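Local coordinates for protein GH127 beta-L-arabinofuranoside (Geobacillus stearothermophilus, PDB 4QK0) that probably hydrolyses terminal beta-L-arabinofuranosyl linkages, as a family GH127 glycoside hydrolase with a helical catalytic domain followed by beta-sheet domains, at residues 116-121 with 171-176; 200-205 with 209-214. One frame throughout, in Å; residues are numbered along the deposited sequence.

How the contacts relate
Both contacts lie in the helical catalytic domain, their centres about 15 Å apart, and they follow one another along the chain: contact 1 sets the loop before helix 122-126 against helix 162-177, and contact 2 then pairs helix 194-205 with helix 208-220. Helix 162-177 joins them. While Tyr173 serves contact 1, Ala171 CB packs against Leu201 CD2 and Tyr210 CE1 of contact 2, at 3.6 Å from each. Asp172 OD1 lies 2.5 Å from Tyr210 OH, a probable hydrogen bond, and Gly175 CA touches Leu213 CD2 at 3.8 Å. The two contacts thus form one continuous region, on the same side of the chain's centre.

Contact 1 (116-121 with 171-176)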
loop_
_atom_site.group_PDB
_atom_site.type_symbol
_atom_site.label_atom_id
_atom_site.label_comp_id
_atom_site.label_asym_id
_atom_site.label_seq_id
_atom_site.Cartn_x
_atom_site.Cartn_y
_atom_site.Cartn_z
ATOM N N ASP A 116 -48.808 1.198 3.495
ATOM C CA ASP A 116 -48.399 0.971 4.889
ATOM C C ASP A 116 -47.298 1.928 5.341
ATOM O O ASP A 116 -46.923 1.885 6.488
ATOM C CB ASP A 116 -47.992 -0.490 5.132
ATOM C CG ASP A 116 -46.786 -0.927 4.296
ATOM O OD1 ASP A 116 -46.142 -0.060 3.693
ATOM O OD2 ASP A 116 -46.507 -2.149 4.274
ATOM N N GLY A 117 -46.853 2.835 4.467
ATOM C CA GLY A 117 -45.792 3.776 4.809
ATOM C C GLY A 117 -44.390 3.495 4.194
ATOM O O GLY A 117 -43.602 4.406 4.039
ATOM N N TYR A 118 -44.151 2.281 3.738
ATOM C CA TYR A 118 -42.905 1.913 3.045
ATOM C C TYR A 118 -42.670 2.716 1.769
ATOM O O TYR A 118 -43.556 2.832 0.925
ATOM C CB TYR A 118 -42.946 0.437 2.716
ATOM C CG TYR A 118 -41.645 -0.132 2.255
ATOM C CD1 TYR A 118 -40.618 -0.396 3.167
ATOM C CD2 TYR A 118 -41.478 -0.554 0.932
ATOM C CE1 TYR A 118 -39.415 -0.980 2.757
ATOM C CE2 TYR A 118 -40.294 -1.137 0.507
ATOM C CZ TYR A 118 -39.251 -1.343 1.419
ATOM O OH TYR A 118 -38.060 -1.884 1.017
ATOM N N LEU A 119 -41.469 3.288 1.668
ATOM C CA LEU A 119 -41.044 4.067 0.505
ATOM C C LEU A 119 -39.627 3.620 0.063
ATOM O O LEU A 119 -38.580 4.026 0.661
ATOM C CB LEU A 119 -40.963 5.521 0.871
ATOM C CG LEU A 119 -41.246 6.601 -0.173
ATOM C CD1 LEU A 119 -40.464 7.839 0.157
ATOM C CD2 LEU A 119 -41.025 6.205 -1.603
ATOM N N ASN A 120 -39.586 2.791 -0.966
ATOM C CA ASN A 120 -38.296 2.262 -1.448
ATOM C C ASN A 120 -38.482 1.771 -2.861
ATOM O O ASN A 120 -39.252 0.831 -3.087
ATOM C CB ASN A 120 -37.804 1.138 -0.548
ATOM C CG ASN A 120 -36.420 0.639 -0.937
ATOM O OD1 ASN A 120 -36.252 -0.065 -1.925
ATOM N ND2 ASN A 120 -35.426 1.005 -0.151
ATOM N N THR A 121 -37.791 2.407 -3.804
ATOM C CA THR A 121 -38.001 2.077 -5.209
ATOM C C THR A 121 -37.511 0.696 -5.574
ATOM O O THR A 121 -38.216 -0.060 -6.256
ATOM C CB THR A 121 -37.394 3.118 -6.138
ATOM O OG1 THR A 121 -35.988 3.201 -5.897
ATOM C CG2 THR A 121 -38.035 4.462 -5.904
ATOM N N ALA A 171 -41.497 6.247 9.149
ATOM C CA ALA A 171 -40.852 6.024 10.478
ATOM C C ALA A 171 -41.749 5.178 11.418
ATOM O O ALA A 171 -41.297 4.243 12.093
ATOM C CB ALA A 171 -40.524 7.357 11.119
ATOM N N ASP A 172 -43.046 5.466 11.406
ATOM C CA ASP A 172 -44.000 4.657 12.201
ATOM C C ASP A 172 -44.026 3.234 11.712
ATOM O O ASP A 172 -44.008 2.298 12.534
ATOM C CB ASP A 172 -45.445 5.231 12.141
ATOM C CG ASP A 172 -45.550 6.644 12.716
ATOM O OD1 ASP A 172 -44.694 7.060 13.530
ATOM O OD2 ASP A 172 -46.485 7.359 12.288
ATOM N N TYR A 173 -44.089 3.043 10.390
ATOM C CA TYR A 173 -44.086 1.676 9.849
ATOM C C TYR A 173 -42.814 0.958 10.285
ATOM O O TYR A 173 -42.854 -0.197 10.788
ATOM C CB TYR A 173 -44.231 1.685 8.323
ATOM C CG TYR A 173 -44.060 0.323 7.714
ATOM C CD1 TYR A 173 -44.821 -0.749 8.126
ATOM C CD2 TYR A 173 -43.052 0.089 6.747
ATOM C CE1 TYR A 173 -44.601 -2.016 7.604
ATOM C CE2 TYR A 173 -42.817 -1.175 6.220
ATOM C CZ TYR A 173 -43.556 -2.214 6.643
ATOM O OH TYR A 173 -43.320 -3.460 6.096
ATOM N N ILE A 174 -41.672 1.640 10.161
ATOM C CA ILE A 174 -40.396 1.021 10.557
ATOM C C ILE A 174 -40.436 0.555 12.040
ATOM O O ILE A 174 -39.941 -0.491 12.401
ATOM C CB ILE A 174 -39.243 2.011 10.326
ATOM C CG1 ILE A 174 -38.982 2.150 8.813
ATOM C CG2 ILE A 174 -37.970 1.582 11.086
ATOM C CD1 ILE A 174 -38.107 3.322 8.497
ATOM N N GLY A 175 -41.056 1.380 12.865
ATOM C CA GLY A 175 -41.277 1.087 14.292
ATOM C C GLY A 175 -42.109 -0.145 14.544
ATOM O O GLY A 175 -41.888 -0.832 15.506
ATOM N N THR A 176 -43.058 -0.452 13.648
ATOM C CA THR A 176 -43.808 -1.685 13.803
ATOM C C THR A 176 -42.980 -2.870 13.400
ATOM O O THR A 176 -43.159 -3.957 13.942
ATOM C CB THR A 176 -45.143 -1.710 13.016
ATOM O OG1 THR A 176 -44.909 -1.679 11.599
ATOM C CG2 THR A 176 -46.061 -0.501 13.412
#
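Tyr173 holds its CG trans to the backbone N (chi1 173°), which carries the ring out from helix 162-177 to the loop, where Asp116, its CG set between the backbone N and the carbonyl carbon, turns its carboxylate over one face of that ring. The two planes are 18° apart and stacked, with Asp116 CG 4.1 Å above the ring plane, over its centre. Asp116 OD2 lies 3.8 Å from Tyr173 CZ and also forms a salt bridge with Arg131, a charge partner that probably eases the placing of a carboxylate on an aromatic face. The other oxygen, OD1, closes an Asx turn by accepting from Tyr118 N at 3.1 Å, a nearly straight bond (166°) that arrives on the anti side, tilted from the carboxylate plane; with the Arg131 bridge it helps fix the carboxylate's rotation. Nearer the helix backbone, Asp116 O lies 3.3 Å from Tyr173 CB. Tyr118 CD1 comes to the edge of the Tyr173 ring, 3.8 Å from Tyr173 CE2, with Tyr118 CB close by. Gly117, between Asp116 and Tyr118, turns the chain; any side chain there would collide with Asp116 O and crowd Tyr173 CB. Tyr173 OH is hydrogen-bonded to Trp132 NE1. Replacing Tyr173 with an alanine would probably leave the Asp116 carboxylate without the ring it stacks on and Trp132 NE1 without its acceptor. Tyr118 OH is hydrogen-bonded to Glu140 on helix 140-158, Ile174 packs on that helix and on helix 208-220, and Leu119 leans on helix 54-61, all within a probable (alpha/alpha)6 barrel, as expected for the six-hairpin clan.

Contact 2 (200-205 with 209-214); sequences KLYEVT and NYLKLS
Helices 194-205 and 208-220 form an antiparallel alpha-hairpin, consistent with the (alpha/alpha)6 barrel of the six-hairpin clan to which the GH127 catalytic domain belongs. The short segments run at 163° to each other with their axes 8.4 Å apart, and two CH-pi contacts lie at the heart of the interface, with an aromatic ring on each helix. In the first, Leu201 CD2 lies over one face of the Tyr210 ring, 3.5 Å from its centroid and 17° off the ring normal; its place is offset toward the rim, above Tyr210 CD2 and Tyr210 CE2. In the second the roles are exchanged: Leu211 CB comes over a face of the Tyr202 ring at 4.0 Å from the centroid, also offset, while Leu211 CD2 reaches Tyr202 CZ. The torsions separate the two rings, for Tyr202 has its CG trans to the backbone N (chi1 167°) whereas Tyr210 has its CG trans to the carbonyl carbon, and the CB atoms of the two tyrosines meet between them at 4.2 Å. Beyond the pair, Leu201 and Tyr210 pack on helix 162-177, whose Asp172 is the probable partner of the Tyr210 hydroxyl, and Leu211 rests on Leu279 and Met283. Thr205 closes the hairpin side of the contact: its OG1 lies at the edge of the Tyr210 ring, 3.6 Å from Tyr210 CD2, and accepts from Asn207 N in the connection. That same OG1 donates to Leu201 O at 2.7 Å, and Thr205 N reaches this carbonyl oxygen from the opposite face of its plane.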
loop_
_atom_site.group_PDB
_atom_site.type_symbol
_atom_site.label_atom_id
_atom_site.label_comp_id
_atom_site.label_asym_id
_atom_site.label_seq_id
_atom_site.Cartn_x
_atom_site.Cartn_y
_atom_site.Cartn_z
ATOM N N LYS A 200 -33.380 13.427 14.908
ATOM C CA LYS A 200 -33.793 14.704 14.362
ATOM C C LYS A 200 -35.301 14.739 14.241
ATOM O O LYS A 200 -35.932 15.771 14.434
ATOM C CB LYS A 200 -33.079 14.949 13.019
ATOM C CG LYS A 200 -31.757 15.747 13.141
ATOM C CD LYS A 200 -30.620 15.276 12.229
ATOM C CE LYS A 200 -29.808 16.405 11.565
ATOM N NZ LYS A 200 -29.980 16.458 10.053
ATOM N N LEU A 201 -35.884 13.627 13.847
ATOM C CA LEU A 201 -37.295 13.565 13.651
ATOM C C LEU A 201 -38.003 13.756 15.031
ATOM O O LEU A 201 -39.051 14.410 15.125
ATOM C CB LEU A 201 -37.695 12.217 13.081
ATOM C CG LEU A 201 -39.159 12.046 12.686
ATOM C CD1 LEU A 201 -39.577 13.034 11.621
ATOM C CD2 LEU A 201 -39.411 10.623 12.209
ATOM N N TYR A 202 -37.422 13.161 16.073
ATOM C CA TYR A 202 -37.884 13.366 17.430
ATOM C C TYR A 202 -37.828 14.844 17.838
ATOM O O TYR A 202 -38.784 15.349 18.389
ATOM C CB TYR A 202 -37.098 12.516 18.406
ATOM C CG TYR A 202 -37.339 12.921 19.825
ATOM C CD1 TYR A 202 -38.563 12.626 20.467
ATOM C CD2 TYR A 202 -36.382 13.618 20.527
ATOM C CE1 TYR A 202 -38.801 13.012 21.782
ATOM C CE2 TYR A 202 -36.614 14.025 21.841
ATOM C CZ TYR A 202 -37.819 13.728 22.460
ATOM O OH TYR A 202 -38.008 14.135 23.754
ATOM N N GLU A 203 -36.743 15.525 17.508
ATOM C CA GLU A 203 -36.558 16.907 17.918
ATOM C C GLU A 203 -37.592 17.774 17.298
ATOM O O GLU A 203 -37.987 18.758 17.866
ATOM C CB GLU A 203 -35.213 17.454 17.500
ATOM C CG GLU A 203 -34.060 16.998 18.359
ATOM C CD GLU A 203 -32.680 17.059 17.672
ATOM O OE1 GLU A 203 -32.520 17.444 16.481
ATOM O OE2 GLU A 203 -31.725 16.694 18.368
ATOM N N VAL A 204 -38.054 17.431 16.109
ATOM C CA VAL A 204 -38.984 18.312 15.443
ATOM C C VAL A 204 -40.408 17.919 15.726
ATOM O O VAL A 204 -41.273 18.727 15.542
ATOM C CB VAL A 204 -38.670 18.416 13.914
ATOM C CG1 VAL A 204 -39.348 17.332 13.117
ATOM C CG2 VAL A 204 -39.054 19.766 13.392
ATOM N N THR A 205 -40.675 16.685 16.112
ATOM C CA THR A 205 -42.041 16.252 16.342
ATOM C C THR A 205 -42.426 16.074 17.812
ATOM O O THR A 205 -43.593 16.004 18.117
ATOM C CB THR A 205 -42.330 14.873 15.707
ATOM O OG1 THR A 205 -41.480 13.889 16.277
ATOM C CG2 THR A 205 -42.183 14.890 14.210
ATOM N N ASN A 209 -41.723 7.904 20.388
ATOM C CA ASN A 209 -41.474 6.617 19.720
ATOM C C ASN A 209 -40.176 6.634 18.897
ATOM O O ASN A 209 -39.498 5.629 18.802
ATOM C CB ASN A 209 -42.605 6.269 18.780
ATOM C CG ASN A 209 -43.944 6.082 19.493
ATOM O OD1 ASN A 209 -43.997 5.864 20.704
ATOM N ND2 ASN A 209 -45.019 6.066 18.711
ATOM N N TYR A 210 -39.859 7.793 18.316
ATOM C CA TYR A 210 -38.744 7.934 17.394
ATOM C C TYR A 210 -37.438 7.872 18.183
ATOM O O TYR A 210 -36.458 7.191 17.787
ATOM C CB TYR A 210 -38.870 9.234 16.565
ATOM C CG TYR A 210 -40.132 9.278 15.704
ATOM C CD1 TYR A 210 -40.703 8.124 15.206
ATOM C CD2 TYR A 210 -40.749 10.473 15.391
ATOM C CE1 TYR A 210 -41.846 8.159 14.411
ATOM C CE2 TYR A 210 -41.907 10.511 14.618
ATOM C CZ TYR A 210 -42.460 9.350 14.145
ATOM O OH TYR A 210 -43.616 9.361 13.359
ATOM N N LEU A 211 -37.456 8.527 19.326
ATOM C CA LEU A 211 -36.325 8.495 20.260
ATOM C C LEU A 211 -36.065 7.103 20.773
ATOM O O LEU A 211 -34.935 6.606 20.720
ATOM C CB LEU A 211 -36.576 9.444 21.402
ATOM C CG LEU A 211 -35.540 9.407 22.501
ATOM C CD1 LEU A 211 -34.246 9.986 21.987
ATOM C CD2 LEU A 211 -36.043 10.224 23.678
ATOM N N LYS A 212 -37.126 6.399 21.123
ATOM C CA LYS A 212 -36.973 5.014 21.559
ATOM C C LYS A 212 -36.552 4.016 20.456
ATOM O O LYS A 212 -35.881 3.031 20.702
ATOM C CB LYS A 212 -38.271 4.561 22.180
ATOM C CG LYS A 212 -38.516 5.232 23.525
ATOM C CD LYS A 212 -39.258 4.281 24.455
ATOM C CE LYS A 212 -40.762 4.448 24.389
ATOM N NZ LYS A 212 -41.207 5.332 25.509
ATOM N N LEU A 213 -37.025 4.256 19.247
ATOM C CA LEU A 213 -36.665 3.420 18.136
ATOM C C LEU A 213 -35.136 3.602 17.824
ATOM O O LEU A 213 -34.420 2.639 17.690
ATOM C CB LEU A 213 -37.549 3.805 16.928
ATOM C CG LEU A 213 -37.338 2.957 15.699
ATOM C CD1 LEU A 213 -37.609 1.514 16.044
ATOM C CD2 LEU A 213 -38.235 3.414 14.568
ATOM N N SER A 214 -34.675 4.838 17.791
ATOM C CA SER A 214 -33.240 5.144 17.688
ATOM C C SER A 214 -32.456 4.399 18.738
ATOM O O SER A 214 -31.526 3.643 18.427
ATOM C CB SER A 214 -32.998 6.648 17.823
ATOM O OG SER A 214 -31.617 6.986 17.672
#